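Local coordinates for immunity protein (Neisseria meningitidis, PDB 4Q7O) that probably protects the bacterium that makes it by neutralising the toxin of a contact-dependent growth-inhibition system, at residues B[30-35]-B[120-125]; B[42-47]-B[112-117]; B[70-75]-B[86-91]. All coordinates share one frame; numbering follows the deposited sequence.

Interaction 1 of 3, residues B[30-35]-B[120-125]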
loop_
_atom_site.group_PDB
_atom_site.type_symbol
_atom_site.label_atom_id
_atom_site.label_comp_id
_atom_site.label_asym_id
_atom_site.label_seq_id
_atom_site.Cartn_x
_atom_site.Cartn_y
_atom_site.Cartn_z
ATOM N N THR B 30 -3.653 -2.808 -7.250
ATOM C CA THR B 30 -3.957 -1.965 -8.397
ATOM C C THR B 30 -3.965 -2.766 -9.707
ATOM O O THR B 30 -4.792 -2.518 -10.578
ATOM C CB THR B 30 -3.062 -0.711 -8.466
ATOM O OG1 THR B 30 -1.694 -1.104 -8.541
ATOM C CG2 THR B 30 -3.269 0.160 -7.234
ATOM N N ILE B 31 -3.066 -3.736 -9.846
ATOM C CA ILE B 31 -3.106 -4.608 -11.021
ATOM C C ILE B 31 -4.374 -5.461 -11.040
ATOM O O ILE B 31 -5.049 -5.572 -12.064
ATOM C CB ILE B 31 -1.864 -5.502 -11.092
ATOM C CG1 ILE B 31 -0.629 -4.633 -11.324
ATOM C CG2 ILE B 31 -2.008 -6.559 -12.180
ATOM C CD1 ILE B 31 0.661 -5.364 -11.133
ATOM N N TYR B 32 -4.706 -6.054 -9.902
ATOM C CA TYR B 32 -5.908 -6.872 -9.806
ATOM C C TYR B 32 -7.180 -6.108 -10.168
ATOM O O TYR B 32 -8.035 -6.609 -10.896
ATOM C CB TYR B 32 -6.028 -7.443 -8.394
ATOM C CG TYR B 32 -7.347 -8.113 -8.108
ATOM C CD1 TYR B 32 -7.629 -9.377 -8.605
ATOM C CD2 TYR B 32 -8.309 -7.489 -7.329
ATOM C CE1 TYR B 32 -8.842 -10.002 -8.336
ATOM C CE2 TYR B 32 -9.517 -8.100 -7.051
ATOM C CZ TYR B 32 -9.782 -9.353 -7.557
ATOM O OH TYR B 32 -10.985 -9.956 -7.274
ATOM N N GLN B 33 -7.315 -4.891 -9.667
ATOM C CA GLN B 33 -8.569 -4.185 -9.860
ATOM C C GLN B 33 -8.718 -3.604 -11.273
ATOM O O GLN B 33 -9.832 -3.378 -11.737
ATOM C CB GLN B 33 -8.714 -3.075 -8.820
ATOM C CG GLN B 33 -7.763 -1.931 -9.035
ATOM C CD GLN B 33 -7.833 -0.908 -7.928
ATOM O OE1 GLN B 33 -8.396 -1.165 -6.858
ATOM N NE2 GLN B 33 -7.249 0.260 -8.172
ATOM N N PHE B 34 -7.602 -3.363 -11.954
ATOM C CA PHE B 34 -7.633 -2.604 -13.199
ATOM C C PHE B 34 -7.358 -3.465 -14.431
ATOM O O PHE B 34 -7.970 -3.275 -15.485
ATOM C CB PHE B 34 -6.634 -1.452 -13.108
ATOM C CG PHE B 34 -6.644 -0.543 -14.286
ATOM C CD1 PHE B 34 -7.626 0.424 -14.418
ATOM C CD2 PHE B 34 -5.654 -0.632 -15.249
ATOM C CE1 PHE B 34 -7.633 1.276 -15.509
ATOM C CE2 PHE B 34 -5.650 0.219 -16.338
ATOM C CZ PHE B 34 -6.642 1.169 -16.472
ATOM N N GLU B 35 -6.441 -4.414 -14.300
ATOM C CA GLU B 35 -6.091 -5.283 -15.414
ATOM C C GLU B 35 -6.959 -6.535 -15.414
ATOM O O GLU B 35 -7.643 -6.827 -14.435
ATOM C CB GLU B 35 -4.616 -5.671 -15.329
ATOM C CG GLU B 35 -3.663 -4.487 -15.216
ATOM C CD GLU B 35 -3.505 -3.693 -16.506
ATOM O OE1 GLU B 35 -3.786 -4.232 -17.598
ATOM O OE2 GLU B 35 -3.071 -2.524 -16.424
ATOM N N ILE B 120 -7.591 -18.413 -3.825
ATOM C CA ILE B 120 -8.579 -18.640 -2.772
ATOM C C ILE B 120 -9.852 -17.868 -3.104
ATOM O O ILE B 120 -10.958 -18.393 -2.972
ATOM C CB ILE B 120 -8.033 -18.251 -1.376
ATOM C CG1 ILE B 120 -7.030 -19.311 -0.912
ATOM C CG2 ILE B 120 -9.163 -18.130 -0.357
ATOM C CD1 ILE B 120 -6.201 -18.922 0.303
ATOM N N ALA B 121 -9.683 -16.640 -3.585
ATOM C CA ALA B 121 -10.817 -15.778 -3.927
ATOM C C ALA B 121 -11.463 -16.144 -5.260
ATOM O O ALA B 121 -12.652 -15.902 -5.458
ATOM C CB ALA B 121 -10.381 -14.315 -3.938
ATOM N N HIS B 122 -10.671 -16.720 -6.167
ATOM C CA HIS B 122 -11.122 -17.053 -7.516
ATOM C C HIS B 122 -10.810 -18.507 -7.853
ATOM O O HIS B 122 -9.889 -18.789 -8.623
ATOM C CB HIS B 122 -10.475 -16.107 -8.522
ATOM C CG HIS B 122 -10.908 -14.684 -8.350
ATOM N ND1 HIS B 122 -12.159 -14.244 -8.714
ATOM C CD2 HIS B 122 -10.268 -13.617 -7.816
ATOM C CE1 HIS B 122 -12.267 -12.954 -8.434
ATOM N NE2 HIS B 122 -11.136 -12.553 -7.886
ATOM N N PRO B 123 -11.578 -19.438 -7.266
ATOM C CA PRO B 123 -11.292 -20.874 -7.392
ATOM C C PRO B 123 -11.297 -21.386 -8.827
ATOM O O PRO B 123 -10.711 -22.436 -9.085
ATOM C CB PRO B 123 -12.404 -21.545 -6.574
ATOM C CG PRO B 123 -13.409 -20.488 -6.282
ATOM C CD PRO B 123 -12.700 -19.172 -6.348
ATOM N N GLU B 124 -11.947 -20.662 -9.736
ATOM C CA GLU B 124 -11.920 -21.013 -11.148
ATOM C C GLU B 124 -10.484 -21.031 -11.708
ATOM O O GLU B 124 -10.208 -21.674 -12.722
ATOM C CB GLU B 124 -12.849 -20.076 -11.943
ATOM C CG GLU B 124 -12.449 -18.590 -11.970
ATOM C CD GLU B 124 -13.076 -17.695 -10.873
ATOM O OE1 GLU B 124 -13.155 -16.461 -11.102
ATOM O OE2 GLU B 124 -13.474 -18.188 -9.794
ATOM N N TYR B 125 -9.562 -20.359 -11.024
ATOM C CA TYR B 125 -8.173 -20.297 -11.473
ATOM C C TYR B 125 -7.235 -21.244 -10.715
ATOM O O TYR B 125 -6.019 -21.102 -10.802
ATOM C CB TYR B 125 -7.644 -18.858 -11.402
ATOM C CG TYR B 125 -8.280 -17.953 -12.430
ATOM C CD1 TYR B 125 -9.441 -17.258 -12.139
ATOM C CD2 TYR B 125 -7.736 -17.817 -13.702
ATOM C CE1 TYR B 125 -10.042 -16.450 -13.074
ATOM C CE2 TYR B 125 -8.332 -17.003 -14.650
ATOM C CZ TYR B 125 -9.488 -16.323 -14.328
ATOM O OH TYR B 125 -10.099 -15.515 -15.253
#
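The hydroxyl of Tyr32 and the imidazole nitrogen NE2 of His122 share a short hydrogen bond, with 2.7 Å between Tyr32 OH and His122 NE2, and either group could be the donor. The bond bridges a wide gap, since even the nearest alpha carbons, Tyr32 CA and His122 CA, lie 11.7 Å apart. Tyrosine offers the reach and a terminal hydroxyl, while the ring of His122 carries a nitrogen on each side and can face two partners. The side chain of Tyr32 projects from helix 22-34, its CG anti to the backbone N (chi1 170°), and meets the histidine coming from the opposite direction. Each ring receives its partner at the edge and in plane: NE2 lies in the plane of the phenol, OH in that of the imidazole. The rings therefore meet rim to rim, their planes inclined by 46°, and neither covers the other's face.

His122 is the first residue to depart from helical geometry after helix 104-121. Its ND1 lies 3.4 Å from Glu124 OE1, a second, weak hold that probably limits the ring's rotation. Phe118 also meets the imidazole, while Ile8 packs against Tyr32.

This polar bridge ties two helix ends together at the surface. Glu124 could stabilise positive charge on the imidazole, whereas Lys37, which touches His122, would oppose it, so the net effect stays undecided.

Interaction 2 of 3, residues B[42-47]-B[112-117]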
loop_
_atom_site.group_PDB
_atom_site.type_symbol
_atom_site.label_atom_id
_atom_site.label_comp_id
_atom_site.label_asym_id
_atom_site.label_seq_id
_atom_site.Cartn_x
_atom_site.Cartn_y
_atom_site.Cartn_z
ATOM N N GLU B 42 -0.078 -13.340 -15.886
ATOM C CA GLU B 42 1.216 -13.086 -16.525
ATOM C C GLU B 42 2.164 -12.358 -15.573
ATOM O O GLU B 42 3.363 -12.648 -15.534
ATOM C CB GLU B 42 1.046 -12.311 -17.838
ATOM C CG GLU B 42 0.277 -13.079 -18.912
ATOM C CD GLU B 42 0.890 -14.430 -19.227
ATOM O OE1 GLU B 42 2.108 -14.491 -19.496
ATOM O OE2 GLU B 42 0.149 -15.434 -19.198
ATOM N N CYS B 43 1.614 -11.419 -14.808
ATOM C CA CYS B 43 2.360 -10.747 -13.749
ATOM C C CYS B 43 2.946 -11.758 -12.751
ATOM O O CYS B 43 4.113 -11.661 -12.379
ATOM C CB CYS B 43 1.461 -9.738 -13.020
ATOM S SG CYS B 43 2.192 -8.991 -11.566
ATOM N N PHE B 44 2.146 -12.741 -12.340
ATOM C CA PHE B 44 2.631 -13.791 -11.443
ATOM C C PHE B 44 3.729 -14.638 -12.091
ATOM O O PHE B 44 4.663 -15.070 -11.420
ATOM C CB PHE B 44 1.492 -14.714 -10.986
ATOM C CG PHE B 44 0.598 -14.120 -9.928
ATOM C CD1 PHE B 44 1.124 -13.685 -8.721
ATOM C CD2 PHE B 44 -0.780 -14.073 -10.114
ATOM C CE1 PHE B 44 0.296 -13.168 -7.738
ATOM C CE2 PHE B 44 -1.614 -13.563 -9.135
ATOM C CZ PHE B 44 -1.074 -13.103 -7.948
ATOM N N LYS B 45 3.611 -14.876 -13.395
ATOM C CA LYS B 45 4.540 -15.764 -14.100
ATOM C C LYS B 45 5.893 -15.145 -14.414
ATOM O O LYS B 45 6.923 -15.826 -14.359
ATOM C CB LYS B 45 3.929 -16.228 -15.423
ATOM C CG LYS B 45 2.851 -17.256 -15.277
ATOM C CD LYS B 45 2.479 -17.810 -16.628
ATOM C CE LYS B 45 1.075 -17.421 -17.002
ATOM N NZ LYS B 45 0.715 -17.933 -18.352
ATOM N N ASN B 46 5.887 -13.864 -14.770
ATOM C CA ASN B 46 7.071 -13.238 -15.354
ATOM C C ASN B 46 8.259 -13.192 -14.409
ATOM O O ASN B 46 9.400 -13.149 -14.851
ATOM C CB ASN B 46 6.760 -11.828 -15.859
ATOM C CG ASN B 46 6.149 -11.817 -17.243
ATOM O OD1 ASN B 46 5.674 -12.836 -17.744
ATOM N ND2 ASN B 46 6.152 -10.645 -17.868
ATOM N N ILE B 47 7.996 -13.205 -13.110
ATOM C CA ILE B 47 9.084 -13.178 -12.140
ATOM C C ILE B 47 10.014 -14.392 -12.311
ATOM O O ILE B 47 11.216 -14.292 -12.082
ATOM C CB ILE B 47 8.561 -13.047 -10.688
ATOM C CG1 ILE B 47 9.682 -12.583 -9.747
ATOM C CG2 ILE B 47 7.884 -14.348 -10.214
ATOM C CD1 ILE B 47 9.180 -12.093 -8.401
ATOM N N ASN B 112 4.072 -15.743 -3.697
ATOM C CA ASN B 112 3.431 -16.992 -3.328
ATOM C C ASN B 112 2.207 -16.724 -2.450
ATOM O O ASN B 112 1.165 -17.370 -2.594
ATOM C CB ASN B 112 4.430 -17.903 -2.619
ATOM C CG ASN B 112 3.891 -19.293 -2.421
ATOM O OD1 ASN B 112 3.555 -19.989 -3.385
ATOM N ND2 ASN B 112 3.814 -19.715 -1.172
ATOM N N ILE B 113 2.333 -15.752 -1.554
ATOM C CA ILE B 113 1.202 -15.329 -0.732
ATOM C C ILE B 113 0.110 -14.665 -1.573
ATOM O O ILE B 113 -1.078 -14.968 -1.426
ATOM C CB ILE B 113 1.662 -14.384 0.388
ATOM C CG1 ILE B 113 2.577 -15.127 1.366
ATOM C CG2 ILE B 113 0.469 -13.807 1.128
ATOM C CD1 ILE B 113 3.306 -14.209 2.324
ATOM N N ALA B 114 0.514 -13.769 -2.468
ATOM C CA ALA B 114 -0.435 -13.065 -3.330
ATOM C C ALA B 114 -1.216 -14.005 -4.246
ATOM O O ALA B 114 -2.427 -13.858 -4.404
ATOM C CB ALA B 114 0.269 -12.000 -4.147
ATOM N N ILE B 115 -0.536 -14.968 -4.855
ATOM C CA ILE B 115 -1.233 -15.874 -5.763
ATOM C C ILE B 115 -2.164 -16.808 -4.985
ATOM O O ILE B 115 -3.212 -17.207 -5.482
ATOM C CB ILE B 115 -0.266 -16.630 -6.697
ATOM C CG1 ILE B 115 -1.006 -17.118 -7.952
ATOM C CG2 ILE B 115 0.439 -17.778 -5.969
ATOM C CD1 ILE B 115 -0.079 -17.766 -8.975
ATOM N N SER B 116 -1.784 -17.122 -3.750
ATOM C CA SER B 116 -2.644 -17.860 -2.839
ATOM C C SER B 116 -3.926 -17.077 -2.552
ATOM O O SER B 116 -5.027 -17.630 -2.649
ATOM C CB SER B 116 -1.909 -18.140 -1.530
ATOM O OG SER B 116 -2.797 -18.684 -0.578
ATOM N N ASP B 117 -3.783 -15.806 -2.174
ATOM C CA ASP B 117 -4.953 -14.948 -1.966
ATOM C C ASP B 117 -5.848 -14.970 -3.200
ATOM O O ASP B 117 -7.073 -15.097 -3.096
ATOM C CB ASP B 117 -4.546 -13.488 -1.693
ATOM C CG ASP B 117 -3.961 -13.268 -0.299
ATOM O OD1 ASP B 117 -4.238 -14.060 0.624
ATOM O OD2 ASP B 117 -3.236 -12.266 -0.122
#
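Phe44 carries the contact of this segment with Ala114 and Ile115. Earlier on helix 37-46, Glu42 faces outward and receives Lys45 NZ at its OE2 in a 2.7 Å salt bridge, on the syn side, tilted 28° from the carboxylate plane. Cys43, compact enough for the interior, turns to Phe27 and Ile31 of helix 22-34.

Next comes Phe44, whose ring lies against helix 104-121. Ile115 CG1 sits 3.7 Å from the ring centroid and only 10° off the normal, a clear CH-pi contact over one face. With CG1 anti to the backbone N (chi1 -158°), Ile115 extends along that face until its CD1 lies over the Phe44 CG end. Ala114 instead meets the ring edge in plane, its CB 3.8 Å from Phe44 CE1. Alanine's small side chain is consistent with the ring's close approach to the backbone, with Phe44 CZ 3.5 Å from Ile115 CA. After Lys45, Ile47 packs on an earlier part of helix 104-121, against Ala107, Tyr108 and Phe111.

The side chains that meet here are apolar, so dispersion and exclusion of water probably hold them in the core, while the Glu42-Lys45 pair lies away from this interface.

Interaction 3 of 3, residues B[70-75]-B[86-91]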
loop_
_atom_site.group_PDB
_atom_site.type_symbol
_atom_site.label_atom_id
_atom_site.label_comp_id
_atom_site.label_asym_id
_atom_site.label_seq_id
_atom_site.Cartn_x
_atom_site.Cartn_y
_atom_site.Cartn_z
ATOM N N GLY B 70 23.357 3.146 -10.018
ATOM C CA GLY B 70 23.392 4.485 -9.457
ATOM C C GLY B 70 22.037 5.154 -9.316
ATOM O O GLY B 70 21.823 5.946 -8.395
ATOM N N ASP B 71 21.111 4.844 -10.216
ATOM C CA ASP B 71 19.779 5.440 -10.127
ATOM C C ASP B 71 18.843 4.734 -9.130
ATOM O O ASP B 71 17.673 5.105 -8.998
ATOM C CB ASP B 71 19.136 5.586 -11.511
ATOM C CG ASP B 71 19.049 4.277 -12.260
ATOM O OD1 ASP B 71 19.597 3.265 -11.768
ATOM O OD2 ASP B 71 18.444 4.268 -13.357
ATOM N N TYR B 72 19.367 3.742 -8.413
ATOM C CA TYR B 72 18.631 3.107 -7.316
ATOM C C TYR B 72 19.052 3.636 -5.944
ATOM O O TYR B 72 18.485 3.235 -4.933
ATOM C CB TYR B 72 18.832 1.584 -7.305
ATOM C CG TYR B 72 18.323 0.833 -8.516
ATOM C CD1 TYR B 72 16.978 0.852 -8.858
ATOM C CD2 TYR B 72 19.180 0.051 -9.277
ATOM C CE1 TYR B 72 16.505 0.137 -9.953
ATOM C CE2 TYR B 72 18.723 -0.655 -10.376
ATOM C CZ TYR B 72 17.384 -0.614 -10.709
ATOM O OH TYR B 72 16.929 -1.328 -11.797
ATOM N N GLU B 73 20.046 4.524 -5.909
ATOM C CA GLU B 73 20.688 4.912 -4.646
ATOM C C GLU B 73 19.752 5.525 -3.605
ATOM O O GLU B 73 19.974 5.380 -2.399
ATOM C CB GLU B 73 21.877 5.844 -4.900
ATOM C CG GLU B 73 23.112 5.107 -5.386
ATOM C CD GLU B 73 24.259 6.031 -5.746
ATOM O OE1 GLU B 73 24.163 7.252 -5.496
ATOM O OE2 GLU B 73 25.261 5.526 -6.283
ATOM N N GLU B 74 18.703 6.191 -4.073
ATOM C CA GLU B 74 17.753 6.875 -3.194
ATOM C C GLU B 74 16.510 6.036 -2.900
ATOM O O GLU B 74 15.625 6.467 -2.158
ATOM C CB GLU B 74 17.321 8.195 -3.825
ATOM C CG GLU B 74 18.467 9.101 -4.232
ATOM C CD GLU B 74 19.005 9.901 -3.074
ATOM O OE1 GLU B 74 19.514 9.287 -2.110
ATOM O OE2 GLU B 74 18.906 11.146 -3.120
ATOM N N VAL B 75 16.436 4.848 -3.490
ATOM C CA VAL B 75 15.285 3.970 -3.311
ATOM C C VAL B 75 15.383 3.181 -1.995
ATOM O O VAL B 75 16.462 2.678 -1.650
ATOM C CB VAL B 75 15.169 2.991 -4.498
ATOM C CG1 VAL B 75 14.029 1.990 -4.284
ATOM C CG2 VAL B 75 14.993 3.761 -5.805
ATOM N N SER B 86 18.425 -9.069 -6.011
ATOM C CA SER B 86 17.354 -8.176 -5.601
ATOM C C SER B 86 16.450 -7.787 -6.759
ATOM O O SER B 86 16.761 -8.015 -7.925
ATOM C CB SER B 86 17.927 -6.923 -4.931
ATOM O OG SER B 86 18.618 -7.252 -3.731
ATOM N N ILE B 87 15.331 -7.168 -6.422
ATOM C CA ILE B 87 14.328 -6.814 -7.405
ATOM C C ILE B 87 13.703 -5.469 -7.058
ATOM O O ILE B 87 13.482 -5.148 -5.888
ATOM C CB ILE B 87 13.284 -7.948 -7.530
ATOM C CG1 ILE B 87 12.157 -7.578 -8.499
ATOM C CG2 ILE B 87 12.756 -8.358 -6.145
ATOM C CD1 ILE B 87 11.308 -8.768 -8.892
ATOM N N TYR B 88 13.461 -4.678 -8.096
ATOM C CA TYR B 88 12.897 -3.343 -7.983
ATOM C C TYR B 88 11.409 -3.355 -8.278
ATOM O O TYR B 88 10.983 -3.946 -9.260
ATOM C CB TYR B 88 13.619 -2.440 -8.983
ATOM C CG TYR B 88 13.013 -1.081 -9.220
ATOM C CD1 TYR B 88 13.322 -0.001 -8.401
ATOM C CD2 TYR B 88 12.185 -0.860 -10.308
ATOM C CE1 TYR B 88 12.795 1.260 -8.646
ATOM C CE2 TYR B 88 11.657 0.388 -10.561
ATOM C CZ TYR B 88 11.961 1.442 -9.726
ATOM O OH TYR B 88 11.435 2.685 -9.994
ATOM N N PHE B 89 10.628 -2.701 -7.424
ATOM C CA PHE B 89 9.206 -2.488 -7.660
ATOM C C PHE B 89 8.902 -1.008 -7.678
ATOM O O PHE B 89 9.488 -0.240 -6.916
ATOM C CB PHE B 89 8.369 -3.116 -6.539
ATOM C CG PHE B 89 8.317 -4.599 -6.582
ATOM C CD1 PHE B 89 9.360 -5.355 -6.064
ATOM C CD2 PHE B 89 7.213 -5.248 -7.116
ATOM C CE1 PHE B 89 9.310 -6.737 -6.091
ATOM C CE2 PHE B 89 7.154 -6.633 -7.144
ATOM C CZ PHE B 89 8.199 -7.377 -6.633
ATOM N N SER B 90 7.966 -0.601 -8.522
ATOM C CA SER B 90 7.439 0.749 -8.396
ATOM C C SER B 90 5.954 0.800 -8.685
ATOM O O SER B 90 5.428 -0.009 -9.448
ATOM C CB SER B 90 8.204 1.735 -9.277
ATOM O OG SER B 90 7.865 1.572 -10.634
ATOM N N VAL B 91 5.285 1.748 -8.047
ATOM C CA VAL B 91 3.891 2.030 -8.344
ATOM C C VAL B 91 3.678 3.532 -8.500
ATOM O O VAL B 91 4.434 4.341 -7.956
ATOM C CB VAL B 91 2.939 1.475 -7.255
ATOM C CG1 VAL B 91 2.973 -0.041 -7.245
ATOM C CG2 VAL B 91 3.277 2.057 -5.885
#
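Tyr88 stands on strand 86-91 with its CB bond directed toward the 70-75 loop, and its ring is met there by Tyr72 and Val75. Its CG is anti to the backbone N (chi1 169°), which directs the ring out from the strand toward both. The contact begins at the root, where Tyr88 CB lies 4.0 Å from Tyr72 CE1. At the next atom the gap narrows to 3.8 Å, between Tyr88 CG and the same Tyr72 CE1. It is closest one step further, at 3.5 Å from Tyr88 CD1 to Tyr72 CE1. Beyond that point the tyrosines diverge, and Val75 CG2 approaches the ring edge near its plane, 4.4 Å from Tyr88 CE1. At the tip, Tyr88 OH is hydrogen-bonded to Glu99 OE2 of the adjacent strand 98-103. Tyrosine suits the site because its flank is apolar and its end polar.

The rings cross at 50°, with centroids 5.4 Å apart, too oblique for a stack or a T-shape. Tyr72 and Val75 begin and end a type I beta turn, closed by Val75 N to Tyr72 O at 3.0 Å, which brings both side chains to the same tyrosine.

The loop thus packs on part of one face of the sheet, over strands 86-91 and 98-103, with Ile101 touching both Tyr72 and Val75. Neighbouring Ile87 and Phe89 project away from the loop, Ile87 to helix 104-121 and Phe89 to that helix and helix 22-34.

In the fold
From the N terminus, helix 22-34 supplies the first half of interaction 1, and the loop it opens closes only after helix 104-121. Helix 37-46 follows and opens interaction 2, closed by the middle of that same later helix. Inside both lies interaction 3, a short closure between the 70-75 loop and strand 86-91. The three are therefore nested and none cross. Interactions 1 and 2 join helices on one side of the chain's centre and touch through Ile31 and Cys43; interaction 3 lies on the opposite side, yet Ile47 packs on Ile87, linking interaction 2 to the sheet. Helices, antiparallel sheet and outer loop are thus layered in succession.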